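Local coordinates for ribosome-inactivating protein (Lychnis chalcedonica, PDB 2G5X) that belongs to the ribosome-inactivating proteins, a plant family that puts ribosomes out of action, at residues R1-D7 / L47-P53; S8-S14 / V181-Y187; V31-V36 / Y210-C214; W203-S207 / M226-L232. All coordinates share one frame; numbering follows the deposited sequence. Where two conformers were deposited one is given.

Contact 1 of 4, residues R1-D7 / L47-P53; sequences RPSWTVD and LVNLVLP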
# COMPACT_ATOMS: atom_id res chain seq x y z
N ARG A 1 -3.31 1.90 -15.19
CA ARG A 1 -2.81 2.07 -13.79
C ARG A 1 -3.88 1.61 -12.81
O ARG A 1 -5.05 1.98 -12.93
CB ARG A 1 -2.48 3.54 -13.53
CG ARG A 1 -1.89 3.81 -12.15
CD ARG A 1 -1.74 5.31 -11.89
NE ARG A 1 -0.85 5.96 -12.86
CZ ARG A 1 -0.62 7.27 -12.89
NH1 ARG A 1 -1.21 8.07 -12.02
NH2 ARG A 1 0.20 7.78 -13.80
N PRO A 2 -3.49 0.78 -11.82
CA PRO A 2 -4.47 0.31 -10.84
C PRO A 2 -5.12 1.51 -10.17
O PRO A 2 -4.42 2.45 -9.76
CB PRO A 2 -3.60 -0.50 -9.87
CG PRO A 2 -2.52 -1.04 -10.76
CD PRO A 2 -2.17 0.17 -11.60
N SER A 3 -6.44 1.50 -10.07
CA SER A 3 -7.15 2.62 -9.47
C SER A 3 -8.33 2.13 -8.64
O SER A 3 -9.01 1.17 -9.01
CB SER A 3 -7.66 3.57 -10.55
OG SER A 3 -8.33 4.69 -9.99
N TRP A 4 -8.56 2.79 -7.51
CA TRP A 4 -9.68 2.43 -6.65
C TRP A 4 -10.37 3.66 -6.11
O TRP A 4 -9.74 4.52 -5.49
CB TRP A 4 -9.22 1.56 -5.47
CG TRP A 4 -10.37 1.11 -4.57
CD1 TRP A 4 -11.60 0.66 -4.98
CD2 TRP A 4 -10.38 1.07 -3.14
NE1 TRP A 4 -12.37 0.35 -3.89
CE2 TRP A 4 -11.66 0.59 -2.74
CE3 TRP A 4 -9.45 1.39 -2.14
CZ2 TRP A 4 -12.02 0.42 -1.40
CZ3 TRP A 4 -9.81 1.22 -0.80
CH2 TRP A 4 -11.08 0.74 -0.45
N THR A 5 -11.67 3.77 -6.38
CA THR A 5 -12.45 4.87 -5.86
C THR A 5 -12.81 4.35 -4.47
O THR A 5 -13.57 3.38 -4.34
CB THR A 5 -13.71 5.14 -6.71
OG1 THR A 5 -13.31 5.61 -8.00
CG2 THR A 5 -14.60 6.18 -6.05
N VAL A 6 -12.24 4.97 -3.45
CA VAL A 6 -12.46 4.55 -2.07
C VAL A 6 -13.94 4.61 -1.70
O VAL A 6 -14.45 5.66 -1.32
CB VAL A 6 -11.63 5.42 -1.11
CG1 VAL A 6 -11.75 4.91 0.30
CG2 VAL A 6 -10.16 5.42 -1.55
N ASP A 7 -14.60 3.46 -1.83
CA ASP A 7 -16.03 3.35 -1.57
C ASP A 7 -16.36 1.94 -1.05
O ASP A 7 -15.50 1.06 -1.03
CB ASP A 7 -16.79 3.63 -2.87
CG ASP A 7 -18.19 4.13 -2.64
OD1 ASP A 7 -18.88 4.43 -3.64
OD2 ASP A 7 -18.62 4.22 -1.47
N LEU A 47 2.51 2.42 -9.63
CA LEU A 47 1.68 3.53 -9.20
C LEU A 47 0.25 3.07 -8.96
O LEU A 47 -0.26 2.20 -9.67
CB LEU A 47 1.69 4.65 -10.24
CG LEU A 47 3.05 5.28 -10.57
CD1 LEU A 47 2.85 6.43 -11.54
CD2 LEU A 47 3.73 5.77 -9.30
N VAL A 48 -0.38 3.65 -7.94
CA VAL A 48 -1.74 3.32 -7.56
C VAL A 48 -2.54 4.60 -7.33
O VAL A 48 -2.12 5.47 -6.58
CB VAL A 48 -1.75 2.49 -6.25
CG1 VAL A 48 -3.15 2.43 -5.66
CG2 VAL A 48 -1.23 1.09 -6.54
N ASN A 49 -3.70 4.70 -7.97
CA ASN A 49 -4.56 5.87 -7.80
C ASN A 49 -5.66 5.60 -6.78
O ASN A 49 -6.36 4.59 -6.87
CB ASN A 49 -5.22 6.26 -9.12
CG ASN A 49 -4.35 7.16 -9.98
OD1 ASN A 49 -3.18 7.37 -9.70
ND2 ASN A 49 -4.93 7.68 -11.06
N LEU A 50 -5.80 6.49 -5.80
CA LEU A 50 -6.88 6.40 -4.82
C LEU A 50 -7.73 7.63 -5.13
O LEU A 50 -7.21 8.75 -5.19
CB LEU A 50 -6.33 6.47 -3.38
CG LEU A 50 -5.50 5.29 -2.87
CD1 LEU A 50 -5.15 5.51 -1.39
CD2 LEU A 50 -6.28 3.99 -3.03
N VAL A 51 -9.03 7.43 -5.34
CA VAL A 51 -9.92 8.54 -5.68
C VAL A 51 -11.10 8.64 -4.72
O VAL A 51 -11.70 7.63 -4.36
CB VAL A 51 -10.50 8.36 -7.11
CG1 VAL A 51 -11.35 9.57 -7.50
CG2 VAL A 51 -9.37 8.15 -8.11
N LEU A 52 -11.44 9.86 -4.29
CA LEU A 52 -12.58 10.05 -3.40
C LEU A 52 -13.83 10.19 -4.25
O LEU A 52 -13.86 10.96 -5.20
CB LEU A 52 -12.41 11.31 -2.54
CG LEU A 52 -11.30 11.31 -1.50
CD1 LEU A 52 -11.36 12.62 -0.72
CD2 LEU A 52 -11.45 10.12 -0.57
N PRO A 53 -14.89 9.45 -3.90
CA PRO A 53 -16.13 9.53 -4.67
C PRO A 53 -16.84 10.89 -4.58
O PRO A 53 -17.53 11.29 -5.52
CB PRO A 53 -16.97 8.40 -4.09
CG PRO A 53 -16.52 8.36 -2.65
CD PRO A 53 -15.02 8.50 -2.78
O HOH W 1 -7.87 7.04 -11.53

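Contact 2 of 4, residues S8-S14 / V181-Y187; sequences SDSAKYS and VINRGMY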
# COMPACT_ATOMS: atom_id res chain seq x y z
N SER A 8 -17.61 1.73 -0.65
CA SER A 8 -18.04 0.45 -0.08
C SER A 8 -18.36 -0.70 -1.04
O SER A 8 -19.03 -1.66 -0.65
CB SER A 8 -19.24 0.69 0.84
OG SER A 8 -20.28 1.37 0.15
N ASP A 9 -17.86 -0.61 -2.27
CA ASP A 9 -18.09 -1.66 -3.27
C ASP A 9 -16.94 -2.66 -3.18
O ASP A 9 -15.86 -2.41 -3.71
CB ASP A 9 -18.17 -1.02 -4.66
CG ASP A 9 -18.49 -2.02 -5.76
OD1 ASP A 9 -18.97 -1.58 -6.83
OD2 ASP A 9 -18.26 -3.24 -5.57
N SER A 10 -17.16 -3.80 -2.52
CA SER A 10 -16.11 -4.79 -2.35
C SER A 10 -15.64 -5.45 -3.65
O SER A 10 -14.50 -5.90 -3.75
CB SER A 10 -16.55 -5.88 -1.36
OG SER A 10 -17.52 -6.73 -1.94
N ALA A 11 -16.52 -5.51 -4.64
CA ALA A 11 -16.15 -6.11 -5.92
C ALA A 11 -15.06 -5.27 -6.58
O ALA A 11 -14.07 -5.81 -7.08
CB ALA A 11 -17.36 -6.22 -6.84
N LYS A 12 -15.23 -3.95 -6.56
CA LYS A 12 -14.25 -3.04 -7.16
C LYS A 12 -12.94 -3.07 -6.37
O LYS A 12 -11.86 -2.92 -6.94
CB LYS A 12 -14.80 -1.61 -7.20
CG LYS A 12 -15.93 -1.40 -8.21
CD LYS A 12 -15.44 -1.68 -9.63
CE LYS A 12 -16.53 -1.43 -10.66
NZ LYS A 12 -16.97 -0.01 -10.66
N TYR A 13 -13.04 -3.26 -5.06
CA TYR A 13 -11.86 -3.33 -4.21
C TYR A 13 -11.05 -4.58 -4.59
O TYR A 13 -9.83 -4.50 -4.77
CB TYR A 13 -12.28 -3.40 -2.74
CG TYR A 13 -11.14 -3.63 -1.77
CD1 TYR A 13 -10.13 -2.68 -1.59
CD2 TYR A 13 -11.09 -4.80 -1.00
CE1 TYR A 13 -9.10 -2.89 -0.66
CE2 TYR A 13 -10.06 -5.02 -0.08
CZ TYR A 13 -9.07 -4.06 0.09
OH TYR A 13 -8.07 -4.28 1.00
N SER A 14 -11.72 -5.72 -4.70
CA SER A 14 -11.05 -6.97 -5.05
C SER A 14 -10.44 -6.94 -6.45
O SER A 14 -9.36 -7.49 -6.67
CB SER A 14 -12.01 -8.16 -4.93
OG SER A 14 -12.30 -8.46 -3.57
N VAL A 181 -10.83 -7.12 5.09
CA VAL A 181 -11.27 -5.78 4.68
C VAL A 181 -12.64 -5.84 4.01
O VAL A 181 -13.50 -5.00 4.27
CB VAL A 181 -10.25 -5.13 3.71
CG1 VAL A 181 -10.77 -3.78 3.22
CG2 VAL A 181 -8.91 -4.96 4.41
N ILE A 182 -12.84 -6.84 3.16
CA ILE A 182 -14.13 -6.99 2.48
C ILE A 182 -15.27 -7.20 3.47
O ILE A 182 -16.34 -6.59 3.34
CB ILE A 182 -14.11 -8.20 1.52
CG1 ILE A 182 -13.16 -7.94 0.36
CG2 ILE A 182 -15.52 -8.48 1.02
CD1 ILE A 182 -12.92 -9.16 -0.51
N ASN A 183 -15.05 -8.04 4.47
CA ASN A 183 -16.09 -8.35 5.45
C ASN A 183 -16.27 -7.37 6.60
O ASN A 183 -17.38 -7.24 7.13
CB ASN A 183 -15.86 -9.75 6.05
CG ASN A 183 -16.08 -10.86 5.04
OD1 ASN A 183 -15.13 -11.34 4.41
ND2 ASN A 183 -17.33 -11.28 4.89
N ARG A 184 -15.21 -6.66 6.98
CA ARG A 184 -15.27 -5.75 8.12
C ARG A 184 -14.94 -4.28 7.85
O ARG A 184 -15.15 -3.44 8.72
CB ARG A 184 -14.33 -6.26 9.21
CG ARG A 184 -14.51 -7.73 9.58
CD ARG A 184 -13.30 -8.26 10.34
NE ARG A 184 -13.07 -7.56 11.60
CZ ARG A 184 -12.01 -7.76 12.38
NH1 ARG A 184 -11.08 -8.63 12.02
NH2 ARG A 184 -11.88 -7.10 13.52
N GLY A 185 -14.42 -3.97 6.66
CA GLY A 185 -14.04 -2.60 6.40
C GLY A 185 -14.69 -1.84 5.26
O GLY A 185 -14.19 -0.78 4.88
N MET A 186 -15.78 -2.36 4.72
CA MET A 186 -16.46 -1.69 3.62
C MET A 186 -17.47 -0.66 4.14
O MET A 186 -17.51 0.47 3.66
CB MET A 186 -17.19 -2.71 2.73
CG MET A 186 -16.28 -3.52 1.81
SD MET A 186 -15.38 -2.52 0.57
CE MET A 186 -13.75 -2.48 1.30
N TYR A 187 -18.26 -1.06 5.14
CA TYR A 187 -19.26 -0.17 5.72
C TYR A 187 -18.93 0.23 7.15
O TYR A 187 -19.63 1.05 7.75
CB TYR A 187 -20.63 -0.85 5.72
CG TYR A 187 -21.12 -1.24 4.35
CD1 TYR A 187 -20.73 -2.45 3.77
CD2 TYR A 187 -21.96 -0.40 3.62
CE1 TYR A 187 -21.17 -2.82 2.50
CE2 TYR A 187 -22.41 -0.76 2.35
CZ TYR A 187 -22.01 -1.97 1.80
OH TYR A 187 -22.45 -2.33 0.55
O HOH W 2 -22.04 -0.08 -1.12

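Contact 3 of 4, residues V31-V36 / Y210-C214; sequences VCNIPV and YHKSC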
# COMPACT_ATOMS: atom_id res chain seq x y z
N VAL A 31 3.73 -18.63 -9.81
CA VAL A 31 4.03 -19.84 -9.05
C VAL A 31 2.75 -20.22 -8.31
O VAL A 31 2.20 -19.42 -7.55
CB VAL A 31 5.18 -19.59 -8.04
CG1 VAL A 31 5.41 -20.83 -7.19
CG2 VAL A 31 6.45 -19.22 -8.80
N CYS A 32 2.26 -21.44 -8.54
CA CYS A 32 1.02 -21.90 -7.92
C CYS A 32 -0.09 -20.92 -8.31
O CYS A 32 -1.05 -20.71 -7.56
CB CYS A 32 1.15 -21.95 -6.39
SG CYS A 32 2.48 -23.03 -5.75
N ASN A 33 0.06 -20.33 -9.49
CA ASN A 33 -0.88 -19.36 -10.05
C ASN A 33 -0.96 -18.09 -9.21
O ASN A 33 -2.03 -17.49 -9.07
CB ASN A 33 -2.27 -19.98 -10.20
CG ASN A 33 -3.19 -19.15 -11.08
OD1 ASN A 33 -2.75 -18.55 -12.06
ND2 ASN A 33 -4.47 -19.11 -10.74
N ILE A 34 0.18 -17.69 -8.66
CA ILE A 34 0.28 -16.48 -7.85
C ILE A 34 1.41 -15.63 -8.42
O ILE A 34 2.50 -16.14 -8.70
CB ILE A 34 0.63 -16.80 -6.37
CG1 ILE A 34 -0.39 -17.77 -5.78
CG2 ILE A 34 0.69 -15.51 -5.56
CD1 ILE A 34 0.01 -18.30 -4.41
N PRO A 35 1.18 -14.32 -8.63
CA PRO A 35 2.25 -13.48 -9.18
C PRO A 35 3.42 -13.35 -8.19
O PRO A 35 3.23 -13.41 -6.98
CB PRO A 35 1.55 -12.15 -9.45
CG PRO A 35 0.46 -12.12 -8.43
CD PRO A 35 -0.05 -13.54 -8.42
N VAL A 36 4.62 -13.18 -8.73
CA VAL A 36 5.82 -13.07 -7.91
C VAL A 36 6.60 -11.80 -8.22
O VAL A 36 6.75 -11.42 -9.38
CB VAL A 36 6.75 -14.28 -8.17
CG1 VAL A 36 7.89 -14.29 -7.16
CG2 VAL A 36 5.94 -15.57 -8.10
N TYR A 210 6.06 -21.44 -0.56
CA TYR A 210 5.27 -21.53 -1.77
C TYR A 210 6.13 -21.86 -2.98
O TYR A 210 5.65 -22.45 -3.95
CB TYR A 210 4.49 -20.23 -2.02
CG TYR A 210 3.05 -20.31 -1.56
CD1 TYR A 210 2.12 -21.10 -2.24
CD2 TYR A 210 2.62 -19.61 -0.43
CE1 TYR A 210 0.80 -21.19 -1.81
CE2 TYR A 210 1.30 -19.70 0.01
CZ TYR A 210 0.40 -20.49 -0.68
OH TYR A 210 -0.90 -20.58 -0.24
N HIS A 211 7.41 -21.49 -2.93
CA HIS A 211 8.29 -21.80 -4.05
C HIS A 211 8.66 -23.29 -4.05
O HIS A 211 9.15 -23.82 -5.05
CB HIS A 211 9.57 -20.96 -3.98
CG HIS A 211 9.42 -19.57 -4.54
ND1 HIS A 211 9.04 -18.49 -3.77
CD2 HIS A 211 9.60 -19.09 -5.79
CE1 HIS A 211 9.01 -17.41 -4.53
NE2 HIS A 211 9.34 -17.75 -5.76
N LYS A 212 8.40 -23.97 -2.93
CA LYS A 212 8.71 -25.39 -2.81
C LYS A 212 7.49 -26.31 -2.86
O LYS A 212 7.63 -27.51 -3.09
CB LYS A 212 9.48 -25.66 -1.51
CG LYS A 212 10.78 -24.88 -1.38
CD LYS A 212 11.59 -25.34 -0.18
CE LYS A 212 10.82 -25.18 1.13
NZ LYS A 212 11.58 -25.70 2.30
N SER A 213 6.31 -25.75 -2.64
CA SER A 213 5.07 -26.53 -2.66
C SER A 213 3.85 -25.61 -2.72
O SER A 213 3.86 -24.52 -2.15
CB SER A 213 4.98 -27.41 -1.41
OG SER A 213 3.75 -28.12 -1.36
N CYS A 214 2.81 -26.07 -3.41
CA CYS A 214 1.59 -25.27 -3.51
C CYS A 214 0.60 -25.61 -2.40
O CYS A 214 -0.40 -24.93 -2.22
CB CYS A 214 0.92 -25.49 -4.88
SG CYS A 214 1.91 -24.91 -6.29

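Contact 4 of 4, residues W203-S207 / M226-L232; sequences WSKIS and MKLGLLL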
# COMPACT_ATOMS: atom_id res chain seq x y z
N TRP A 203 5.55 -12.53 5.77
CA TRP A 203 5.32 -12.63 4.33
C TRP A 203 6.45 -13.38 3.61
O TRP A 203 6.20 -14.26 2.79
CB TRP A 203 5.14 -11.23 3.71
CG TRP A 203 4.90 -11.24 2.23
CD1 TRP A 203 4.08 -12.09 1.53
CD2 TRP A 203 5.44 -10.32 1.26
NE1 TRP A 203 4.08 -11.76 0.19
CE2 TRP A 203 4.91 -10.68 0.00
CE3 TRP A 203 6.32 -9.24 1.34
CZ2 TRP A 203 5.23 -9.99 -1.17
CZ3 TRP A 203 6.64 -8.55 0.17
CH2 TRP A 203 6.09 -8.93 -1.06
N SER A 204 7.69 -13.03 3.93
CA SER A 204 8.84 -13.68 3.30
C SER A 204 8.96 -15.17 3.62
O SER A 204 9.21 -15.98 2.73
CB SER A 204 10.14 -12.96 3.72
OG SER A 204 11.27 -13.59 3.13
N LYS A 205 8.78 -15.53 4.89
CA LYS A 205 8.89 -16.93 5.28
C LYS A 205 7.82 -17.82 4.64
O LYS A 205 8.09 -18.97 4.29
CB LYS A 205 8.84 -17.06 6.80
CG LYS A 205 10.11 -16.53 7.47
CD LYS A 205 10.06 -16.69 8.98
CE LYS A 205 11.35 -16.16 9.62
NZ LYS A 205 12.54 -16.91 9.13
N ILE A 206 6.62 -17.28 4.48
CA ILE A 206 5.53 -18.04 3.86
C ILE A 206 5.81 -18.13 2.37
O ILE A 206 5.64 -19.19 1.76
CB ILE A 206 4.17 -17.35 4.10
CG1 ILE A 206 3.85 -17.38 5.60
CG2 ILE A 206 3.08 -18.04 3.29
CD1 ILE A 206 2.68 -16.48 6.00
N SER A 207 6.24 -17.02 1.78
CA SER A 207 6.56 -16.99 0.35
C SER A 207 7.60 -18.05 0.01
O SER A 207 7.48 -18.74 -1.00
CB SER A 207 7.09 -15.62 -0.06
OG SER A 207 7.20 -15.51 -1.47
N MET A 226 -2.19 -18.39 5.38
CA MET A 226 -1.02 -18.40 4.51
C MET A 226 -1.31 -18.28 3.01
O MET A 226 -0.38 -18.24 2.21
CB MET A 226 -0.19 -19.66 4.76
CG MET A 226 0.41 -19.75 6.15
SD MET A 226 1.61 -21.09 6.32
CE MET A 226 0.51 -22.49 6.49
N LYS A 227 -2.58 -18.23 2.64
CA LYS A 227 -2.96 -18.12 1.23
C LYS A 227 -2.51 -16.75 0.68
O LYS A 227 -3.20 -15.74 0.87
CB LYS A 227 -4.47 -18.27 1.07
CG LYS A 227 -4.91 -18.92 -0.24
CD LYS A 227 -4.99 -20.43 -0.10
CE LYS A 227 -5.16 -21.11 -1.45
NZ LYS A 227 -5.25 -22.59 -1.32
N LEU A 228 -1.38 -16.73 -0.01
CA LEU A 228 -0.86 -15.47 -0.53
C LEU A 228 -1.44 -15.03 -1.87
O LEU A 228 -1.80 -15.86 -2.71
CB LEU A 228 0.67 -15.55 -0.64
CG LEU A 228 1.39 -15.89 0.66
CD1 LEU A 228 2.89 -15.89 0.43
CD2 LEU A 228 1.02 -14.89 1.75
N GLY A 229 -1.55 -13.71 -2.05
CA GLY A 229 -2.05 -13.15 -3.28
C GLY A 229 -0.90 -12.62 -4.12
O GLY A 229 -1.06 -12.30 -5.30
N LEU A 230 0.28 -12.51 -3.50
CA LEU A 230 1.48 -12.04 -4.17
C LEU A 230 2.67 -12.68 -3.46
O LEU A 230 2.74 -12.66 -2.23
CB LEU A 230 1.59 -10.51 -4.06
CG LEU A 230 2.87 -9.85 -4.62
CD1 LEU A 230 2.91 -10.00 -6.14
CD2 LEU A 230 2.91 -8.37 -4.24
N LEU A 231 3.59 -13.26 -4.22
CA LEU A 231 4.75 -13.89 -3.62
C LEU A 231 5.97 -13.00 -3.76
O LEU A 231 6.09 -12.23 -4.70
CB LEU A 231 5.07 -15.24 -4.29
CG LEU A 231 4.04 -16.36 -4.28
CD1 LEU A 231 4.67 -17.62 -4.85
CD2 LEU A 231 3.55 -16.62 -2.87
N LEU A 232 6.88 -13.12 -2.79
CA LEU A 232 8.12 -12.38 -2.83
C LEU A 232 9.08 -13.27 -3.62
O LEU A 232 8.91 -14.49 -3.66
CB LEU A 232 8.66 -12.18 -1.41
CG LEU A 232 9.99 -11.44 -1.22
CD1 LEU A 232 9.80 -9.96 -1.52
CD2 LEU A 232 10.48 -11.62 0.21

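Contact 1 of 4, residues R1-D7 / L47-P53
Pro2 O, at one end of the pairing between strand 3-5 and strand 45-51, accepts from Asn49 N at 3.0 Å in an almost straight bond (175°). Three more backbone bonds follow in parallel register: Trp4 N gives to Asn49 O, Val51 N to Trp4 O, and Val6 N to Val51 O, the last more bent at 141°. Asn49 and Val51 thus each use both N-H and C=O on the edge strand, whereas Val48 and Leu50 turn theirs to strand 58-64. The Asn49 side chain lies on the same face as Ser3 and Thr5. Its OD1 accepts from Arg1 NH1 at 3.1 Å, in the guanidinium plane though tilted from the amide plane, the two planes standing 88° apart. OD1 is also bonded to Thr60 OG1, and Arg1 NH2 forms a salt bridge with Asp105. A water joins Asn49 ND2, from which it accepts at 3.0 Å, to Ser3 OG. Over one guanidinium face sits Leu47 CD1, 3.7 Å from Arg1 NH2. On the other face of the sheet Leu50 CD2 comes to the edge of the Trp4 ring, 4.2 Å from CE3. Leu47 O is buried with no polar partner. The chemistry is divided by face: a polar network around Asn49 would hold the N-terminus and probably steady the Arg1 charge, while Trp4 and Val48 pack on helix 10-25 and Leu50 touches Leu61.

Contact 2 of 4, residues S8-S14 / V181-Y187
Bends at chi2 (-63°) and chi3 (104°) fold the Met186 chain so that SD lies beside Ser10 CA, 3.8 Å away, and CE reaches one face of the Tyr13 ring. Tyr13 has CG opposite its backbone N (chi1 173°), which sends the ring across to helix 175-184. There Ile182 CG1 touches the ring edge at Tyr13 CD2, 4.0 Å off, and Val181 CG1 comes to the ring obliquely, 3.5 Å from Tyr13 OH. The hydroxyl itself is bonded to Met167 O. Ile182 spreads its branches over one side of helix 10-25, CG2 against Ser10 CB and CD1 against Ser14 OG at 3.2 Å; that OG is bonded to Glu178. At the outer end Ser8 CB stands over the Tyr187 ring in a CH-pi contact, 4.0 Å from the centroid. A water links Ser8 OG, at 2.6 Å, with Tyr187 OH. No direct hydrogen bond crosses between 8-14 and 181-187. Asp9 is the N-cap of helix 10-25: its OD2 accepts from Lys12 N at 3.3 Å and more weakly from Ala11 N. The arrangement is a helix start packed against a helix end, the capped first turn of helix 10-25 meeting the last turn of helix 175-184 and the loop that leaves it.

Contact 3 of 4, residues V31-V36 / Y210-C214
A disulfide fastens the type I' beta turn Val31-Ile34, which follows helix 10-25, to the chain leaving helix 203-210. Cys32 SG and Cys214 SG are 2.0 Å apart, with the torsion about the S-S bond at -90°, the relaxed value for a disulfide. Both sulfurs are turned opposite their own carbonyl carbons, chi1 -59° in Cys32 and -64° in Cys214. Tyr210 packs beside the link: Cys32 SG comes to the edge of its ring, 4.0 Å from Tyr210 CD1, a sulfur-aromatic contact. Over one face of the same ring lies Ile34 CD1, off-centre toward the rim, in a CH-pi contact 4.3 Å from the centroid. Val31 CG1 rests on the backbone, 3.6 Å from Tyr210 O. Farther along, Val36 CG1 meets the His211 ring at its edge, 4.0 Å from NE2, and Val31 CG2 approaches that ring obliquely. His211 ND1 is bonded to Ser207 O, which probably helps fix the turn of the imidazole. Leu231 touches Val31, Ile34 and Tyr210 from the C-terminal segment. With no hydrogen bond between 31-36 and 210-214, the join consists of one covalent bond flanked by apolar and aromatic contacts; the disulfide fixes the separation of the two loops, and Tyr210 meets the sulfur with its edge and the isoleucine with a face.

Contact 4 of 4, residues W203-S207 / M226-L232
Trp203 lays one face of its indole against Leu232, whose CB stands 4.1 Å from the centroid of the six-membered ring in a CH-pi contact, while Leu232 CD1 reaches Trp203 CZ3. The indole N-H is used as well: NE1 gives to Leu230 O at 2.9 Å and 162°, with the oxygen in the ring plane, so the bond and the leucine together limit the rotation of the ring. Leu230 CD2 adds an apolar contact with Trp203 CZ2. Arg173 makes a cation-pi contact with the indole and Phe174 meets it too. One turn on, Ser207 has two conformers; in the one given here OG lies opposite the backbone N (chi1 -171°) and accepts from Leu232 N at 2.7 Å, in a bond bent to 137°. Ser204 OG touches Leu232 CD2 at 3.6 Å, so this leucine spans Ser204 and the tryptophan. Toward the start of 226-232, Ile206 CG2 packs on Leu228 CD1, 3.6 Å away, and on Met226 CB at 3.9 Å. The Trp203 bond to a backbone oxygen is thus set within a leucine-rich surface in a buried region. The arrangement is that of an irregular C-terminal segment, extended from Leu230 on, wrapped along helix 203-210 and fixed to it by Trp203 and, in one conformer at least, by Ser207.

Contacts 1 and 2 form one neighbourhood, their centres 13 Å apart: strand 3-5, helix 10-25 and strand 45-51 make a beta-alpha-beta unit at the edge of the mixed sheet, and Trp4 packs on Tyr13 where the two meet. Contacts 3 and 4 form another, centres 9 Å apart, sharing helix 203-210; Pro35 O and Leu231 N, 2.8 Å apart, probably hydrogen-bond between them. The centres of contacts 1 and 4 are 24 Å apart, on opposite sides of the chain's centre. Along the chain, contacts 1, 2 and 3 interleave, while contact 4 follows contacts 1 and 2 and interleaves with contact 3. The N-terminal part is thereby tied both to helix 175-184 and, through the disulfide, to the C-terminal region.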